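Local atomic coordinates of thioredoxin-like protein (Parabacteroides distasonis, PDB entry 4FO5), a protein that belongs to the thioredoxin-like AhpC/TSA group and may be an oxidoreductase, though its function and substrate are not established. Residues N38-Y43 against T81-I86; Q53-V58 against D87-S92. All blocks are in the same frame, centred on the assembly; numbering follows the deposited sequence.

Contact 1: residues N38-Y43 against T81-I86; sequences NFWAAY and TETVKI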
loop_
_atom_site.group_PDB
_atom_site.type_symbol
_atom_site.label_atom_id
_atom_site.label_comp_id
_atom_site.label_asym_id
_atom_site.label_seq_id
_atom_site.Cartn_x
_atom_site.Cartn_y
_atom_site.Cartn_z
ATOM N N ASN A 38 -0.291 -0.558 -0.512
ATOM C CA ASN A 38 -1.198 -1.093 -1.501
ATOM C C ASN A 38 -1.093 -0.361 -2.848
ATOM O O ASN A 38 -1.040 0.856 -2.884
ATOM C CB ASN A 38 -2.625 -1.049 -0.976
ATOM C CG ASN A 38 -3.587 -1.702 -1.903
ATOM O OD1 ASN A 38 -3.497 -2.893 -2.171
ATOM N ND2 ASN A 38 -4.544 -0.935 -2.405
ATOM N N PHE A 39 -1.020 -1.118 -3.942
ATOM C CA PHE A 39 -0.965 -0.582 -5.302
ATOM C C PHE A 39 -2.264 -0.857 -5.975
ATOM O O PHE A 39 -2.785 -1.972 -5.894
ATOM C CB PHE A 39 0.200 -1.198 -6.101
ATOM C CG PHE A 39 1.547 -0.835 -5.527
ATOM C CD1 PHE A 39 2.145 0.380 -5.834
ATOM C CD2 PHE A 39 2.178 -1.668 -4.609
ATOM C CE1 PHE A 39 3.394 0.721 -5.299
ATOM C CE2 PHE A 39 3.428 -1.336 -4.086
ATOM C CZ PHE A 39 4.022 -0.141 -4.426
ATOM N N TRP A 40 -2.795 0.153 -6.658
ATOM C CA TRP A 40 -4.053 0.058 -7.379
ATOM C C TRP A 40 -4.084 1.102 -8.494
ATOM O O TRP A 40 -3.202 1.951 -8.573
ATOM C CB TRP A 40 -5.252 0.263 -6.409
ATOM C CG TRP A 40 -5.348 1.667 -5.892
ATOM C CD1 TRP A 40 -4.535 2.255 -4.973
ATOM C CD2 TRP A 40 -6.254 2.687 -6.338
ATOM N NE1 TRP A 40 -4.897 3.566 -4.788
ATOM C CE2 TRP A 40 -5.941 3.865 -5.626
ATOM C CE3 TRP A 40 -7.297 2.721 -7.277
ATOM C CZ2 TRP A 40 -6.635 5.070 -5.819
ATOM C CZ3 TRP A 40 -7.978 3.920 -7.473
ATOM C CH2 TRP A 40 -7.656 5.069 -6.739
ATOM N N ALA A 41 -5.114 1.045 -9.335
ATOM C CA ALA A 41 -5.377 2.018 -10.397
ATOM C C ALA A 41 -6.851 1.963 -10.738
ATOM O O ALA A 41 -7.440 0.882 -10.682
ATOM C CB ALA A 41 -4.532 1.728 -11.630
ATOM N N ALA A 42 -7.453 3.120 -11.075
ATOM C CA ALA A 42 -8.864 3.205 -11.465
ATOM C C ALA A 42 -9.165 2.289 -12.671
ATOM O O ALA A 42 -10.259 1.735 -12.739
ATOM C CB ALA A 42 -9.236 4.646 -11.790
ATOM N N TYR A 43 -8.165 2.070 -13.571
ATOM C CA TYR A 43 -8.298 1.195 -14.748
ATOM C C TYR A 43 -8.306 -0.320 -14.374
ATOM O O TYR A 43 -8.527 -1.151 -15.251
ATOM C CB TYR A 43 -7.217 1.493 -15.813
ATOM C CG TYR A 43 -5.785 1.183 -15.420
ATOM C CD1 TYR A 43 -5.317 -0.129 -15.389
ATOM C CD2 TYR A 43 -4.862 2.207 -15.216
ATOM C CE1 TYR A 43 -3.985 -0.419 -15.099
ATOM C CE2 TYR A 43 -3.527 1.931 -14.920
ATOM C CZ TYR A 43 -3.094 0.615 -14.851
ATOM O OH TYR A 43 -1.780 0.330 -14.542
ATOM N N THR A 81 -7.740 11.921 -8.283
ATOM C CA THR A 81 -8.506 12.849 -7.456
ATOM C C THR A 81 -10.003 12.505 -7.462
ATOM O O THR A 81 -10.576 12.328 -6.387
ATOM C CB THR A 81 -8.204 14.291 -7.908
ATOM O OG1 THR A 81 -6.913 14.618 -7.387
ATOM C CG2 THR A 81 -9.222 15.307 -7.410
ATOM N N GLU A 82 -10.608 12.383 -8.649
ATOM C CA GLU A 82 -12.029 12.061 -8.840
ATOM C C GLU A 82 -12.384 10.698 -8.217
ATOM O O GLU A 82 -13.391 10.601 -7.514
ATOM C CB GLU A 82 -12.343 12.069 -10.349
ATOM C CG GLU A 82 -13.808 12.139 -10.721
ATOM C CD GLU A 82 -14.061 12.033 -12.212
ATOM O OE1 GLU A 82 -13.619 11.031 -12.822
ATOM O OE2 GLU A 82 -14.713 12.948 -12.770
ATOM N N THR A 83 -11.530 9.664 -8.445
ATOM C CA THR A 83 -11.720 8.294 -7.949
ATOM C C THR A 83 -11.716 8.250 -6.411
ATOM O O THR A 83 -12.623 7.676 -5.817
ATOM C CB THR A 83 -10.658 7.337 -8.549
ATOM O OG1 THR A 83 -10.712 7.408 -9.977
ATOM C CG2 THR A 83 -10.876 5.907 -8.144
ATOM N N VAL A 84 -10.703 8.865 -5.775
ATOM C CA VAL A 84 -10.555 8.891 -4.316
ATOM C C VAL A 84 -11.761 9.645 -3.683
ATOM O O VAL A 84 -12.270 9.214 -2.642
ATOM C CB VAL A 84 -9.165 9.478 -3.949
ATOM C CG1 VAL A 84 -9.052 9.759 -2.466
ATOM C CG2 VAL A 84 -8.062 8.513 -4.376
ATOM N N LYS A 85 -12.271 10.692 -4.374
ATOM C CA LYS A 85 -13.449 11.457 -3.960
ATOM C C LYS A 85 -14.698 10.559 -4.061
ATOM O O LYS A 85 -15.419 10.425 -3.071
ATOM C CB LYS A 85 -13.587 12.734 -4.811
ATOM C CG LYS A 85 -14.709 13.683 -4.372
ATOM N N ILE A 86 -14.904 9.884 -5.211
ATOM C CA ILE A 86 -16.048 8.964 -5.430
ATOM C C ILE A 86 -16.051 7.800 -4.407
ATOM O O ILE A 86 -17.114 7.452 -3.873
ATOM C CB ILE A 86 -16.064 8.422 -6.892
ATOM C CG1 ILE A 86 -16.520 9.523 -7.881
ATOM C CG2 ILE A 86 -16.958 7.170 -7.034
ATOM C CD1 ILE A 86 -15.985 9.373 -9.323
#
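The six-membered ring of Trp40 meets Thr83 and Val84 with its edge, near its own plane. Its CZ3 lies 3.6 Å from Thr83 CG2, and its CZ2 lies 4.0 Å from Val84 CG2; two methyls of adjacent helix residues thus line the benzene edge of the indole. With chi1 at 69°, CG sits between the backbone N and the carbonyl carbon, and the long indole is carried off the strand end toward helix 77-87. Thr83 comes from the opposite direction; with OG1 beside the backbone N (chi1 -56°), the methyl CG2 is left anti to it and faces the ring, while OG1 bonds to Ile79 O one turn earlier, which gives the hydroxyl of this buried residue a partner. That is the close-packed part. Ala42, partly exposed, makes the looser side: its CB lies 3.6 Å from Thr83 OG1, a plain contact suited to a small residue. A valine in place of Trp40 would probably leave the Thr83 and Val84 methyls without their ring partner and open a gap between strand and helix. Such packing is typical of the thioredoxin fold, where the central strand leads toward a helix that in classical thioredoxins starts at a CXXC motif, whose cysteines are absent here.

Contact 2: residues Q53-V58 against D87-S92; sequences QLANEV and DKLDLS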
loop_
_atom_site.group_PDB
_atom_site.type_symbol
_atom_site.label_atom_id
_atom_site.label_comp_id
_atom_site.label_asym_id
_atom_site.label_seq_id
_atom_site.Cartn_x
_atom_site.Cartn_y
_atom_site.Cartn_z
ATOM N N GLN A 53 -11.923 -1.561 0.435
ATOM C CA GLN A 53 -12.115 -2.503 1.528
ATOM C C GLN A 53 -10.963 -2.440 2.504
ATOM O O GLN A 53 -11.211 -2.385 3.708
ATOM C CB GLN A 53 -12.354 -3.923 1.017
ATOM C CG GLN A 53 -13.668 -4.066 0.215
ATOM C CD GLN A 53 -14.922 -3.558 0.911
ATOM O OE1 GLN A 53 -15.210 -3.909 2.064
ATOM N NE2 GLN A 53 -15.729 -2.750 0.200
ATOM N N LEU A 54 -9.724 -2.362 2.008
ATOM C CA LEU A 54 -8.552 -2.235 2.891
ATOM C C LEU A 54 -8.559 -0.903 3.670
ATOM O O LEU A 54 -8.377 -0.929 4.886
ATOM C CB LEU A 54 -7.233 -2.377 2.109
ATOM C CG LEU A 54 -6.941 -3.778 1.535
ATOM C CD1 LEU A 54 -5.856 -3.702 0.470
ATOM C CD2 LEU A 54 -6.582 -4.787 2.633
ATOM N N ALA A 55 -8.776 0.248 2.990
ATOM C CA ALA A 55 -8.804 1.563 3.662
ATOM C C ALA A 55 -9.860 1.587 4.777
ATOM O O ALA A 55 -9.562 2.078 5.864
ATOM C CB ALA A 55 -9.054 2.682 2.661
ATOM N N ASN A 56 -11.060 1.003 4.542
ATOM C CA ASN A 56 -12.079 1.000 5.592
ATOM C C ASN A 56 -11.687 0.035 6.737
ATOM O O ASN A 56 -12.017 0.318 7.886
ATOM C CB ASN A 56 -13.469 0.724 5.021
ATOM C CG ASN A 56 -14.000 1.949 4.301
ATOM O OD1 ASN A 56 -14.518 2.891 4.912
ATOM N ND2 ASN A 56 -13.765 2.032 3.012
ATOM N N GLU A 57 -10.940 -1.041 6.461
ATOM C CA GLU A 57 -10.488 -1.932 7.520
ATOM C C GLU A 57 -9.455 -1.245 8.429
ATOM O O GLU A 57 -9.483 -1.459 9.631
ATOM C CB GLU A 57 -9.885 -3.205 6.922
ATOM C CG GLU A 57 -9.899 -4.386 7.873
ATOM C CD GLU A 57 -11.263 -4.970 8.208
ATOM O OE1 GLU A 57 -12.247 -4.722 7.471
ATOM O OE2 GLU A 57 -11.354 -5.642 9.258
ATOM N N VAL A 58 -8.544 -0.440 7.843
ATOM C CA VAL A 58 -7.469 0.276 8.549
ATOM C C VAL A 58 -8.085 1.302 9.490
ATOM O O VAL A 58 -7.571 1.475 10.595
ATOM C CB VAL A 58 -6.414 0.898 7.587
ATOM C CG1 VAL A 58 -5.405 1.781 8.335
ATOM C CG2 VAL A 58 -5.675 -0.190 6.821
ATOM N N ASP A 87 -14.864 7.220 -4.134
ATOM C CA ASP A 87 -14.707 6.079 -3.243
ATOM C C ASP A 87 -14.716 6.486 -1.758
ATOM O O ASP A 87 -14.763 5.614 -0.889
ATOM C CB ASP A 87 -13.429 5.298 -3.615
ATOM C CG ASP A 87 -13.518 4.600 -4.979
ATOM O OD1 ASP A 87 -14.645 4.494 -5.530
ATOM O OD2 ASP A 87 -12.465 4.173 -5.497
ATOM N N LYS A 88 -14.694 7.804 -1.478
ATOM C CA LYS A 88 -14.766 8.431 -0.140
ATOM C C LYS A 88 -13.648 7.924 0.783
ATOM O O LYS A 88 -13.881 7.647 1.959
ATOM C CB LYS A 88 -16.151 8.205 0.528
ATOM C CG LYS A 88 -17.382 8.546 -0.322
ATOM C CD LYS A 88 -18.688 8.176 0.401
ATOM C CE LYS A 88 -19.149 9.218 1.404
ATOM N NZ LYS A 88 -20.381 8.798 2.121
ATOM N N LEU A 89 -12.440 7.824 0.261
ATOM C CA LEU A 89 -11.308 7.329 1.045
ATOM C C LEU A 89 -10.575 8.442 1.778
ATOM O O LEU A 89 -10.524 9.564 1.280
ATOM C CB LEU A 89 -10.340 6.584 0.117
ATOM C CG LEU A 89 -10.995 5.398 -0.614
ATOM C CD1 LEU A 89 -10.052 4.779 -1.603
ATOM C CD2 LEU A 89 -11.525 4.353 0.375
ATOM N N ASP A 90 -9.984 8.107 2.948
ATOM C CA ASP A 90 -9.172 8.992 3.778
ATOM C C ASP A 90 -8.039 9.523 2.903
ATOM O O ASP A 90 -7.192 8.745 2.476
ATOM C CB ASP A 90 -8.625 8.207 5.005
ATOM C CG ASP A 90 -7.841 8.988 6.054
ATOM O OD1 ASP A 90 -7.445 10.141 5.777
ATOM O OD2 ASP A 90 -7.583 8.426 7.144
ATOM N N LEU A 91 -8.058 10.828 2.591
ATOM C CA LEU A 91 -7.048 11.434 1.722
ATOM C C LEU A 91 -5.638 11.342 2.294
ATOM O O LEU A 91 -4.692 11.414 1.511
ATOM C CB LEU A 91 -7.377 12.898 1.380
ATOM C CG LEU A 91 -8.705 13.171 0.646
ATOM C CD1 LEU A 91 -8.895 14.620 0.387
ATOM C CD2 LEU A 91 -8.750 12.510 -0.672
ATOM N N SER A 92 -5.478 11.182 3.630
ATOM C CA SER A 92 -4.145 11.106 4.221
ATOM C C SER A 92 -3.423 9.790 3.825
ATOM O O SER A 92 -2.204 9.743 3.859
ATOM C CB SER A 92 -4.215 11.263 5.738
ATOM O OG SER A 92 -4.906 10.194 6.361
HETATM O O HOH W 1 -15.114 4.099 1.533
#
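Leu89 reaches across to helix 45-58 with a single methyl, CD2, which approaches Ala55 CB to 3.8 Å. The two side chains are of very different length: Ala55 points its CB toward the loop, whereas Leu89 sets off to one side and comes closer only at its end. Its CG stands anti to the carbonyl carbon (chi1 -59°), and CD1 extends the chain (chi2 175°), which leaves CD2 as the branch that meets the alanine. A small residue on the helix and a long branched one on the loop thus fit each other, and Val52 and Asn51 of the same helix also touch the leucine. Asn56 runs at about a right angle to Leu89, its ND2 passing 4.2 Å from Leu89 CD2. In one conformer of Asn56, ND2 donates to Val52 O and to a water 2.9 Å away that donates to Asp87 O; a second conformer makes this bridge on the outer, exposed side less certain. On the loop, Ser92 N meets Asp90 OD1 at 3.1 Å from above the carboxylate plane and closes an Asx turn; in one conformer Ser92 OG joins it from the same face. Lys88, with positive phi, ends helix 77-87 in a Schellman motif. Together they form a helix-to-strand connection packed on a neighbouring helix, part of the alternating beta-alpha-beta architecture of thioredoxin-like proteins.

Overall arrangement
The centres of the two contacts lie about 11 Å apart, and their segments alternate along the chain: 38-43, 53-58, 81-86, then 87-92. Strand 34-40 leads into helix 45-58, and strand 66-72 into helix 77-87 and its exit loop, so each contact takes one piece from each of these two successive units. Contact 1 joins the central strand's end to helix 77-87; contact 2 joins helix 45-58 to the loop that follows helix 77-87. They touch directly: Val84 O probably accepts a hydrogen bond from Leu89 N (3.2 Å), and Asn38 packs on Leu54. Together they hold helix 77-87 and its exit loop against the first strand-helix unit of the thioredoxin-like region.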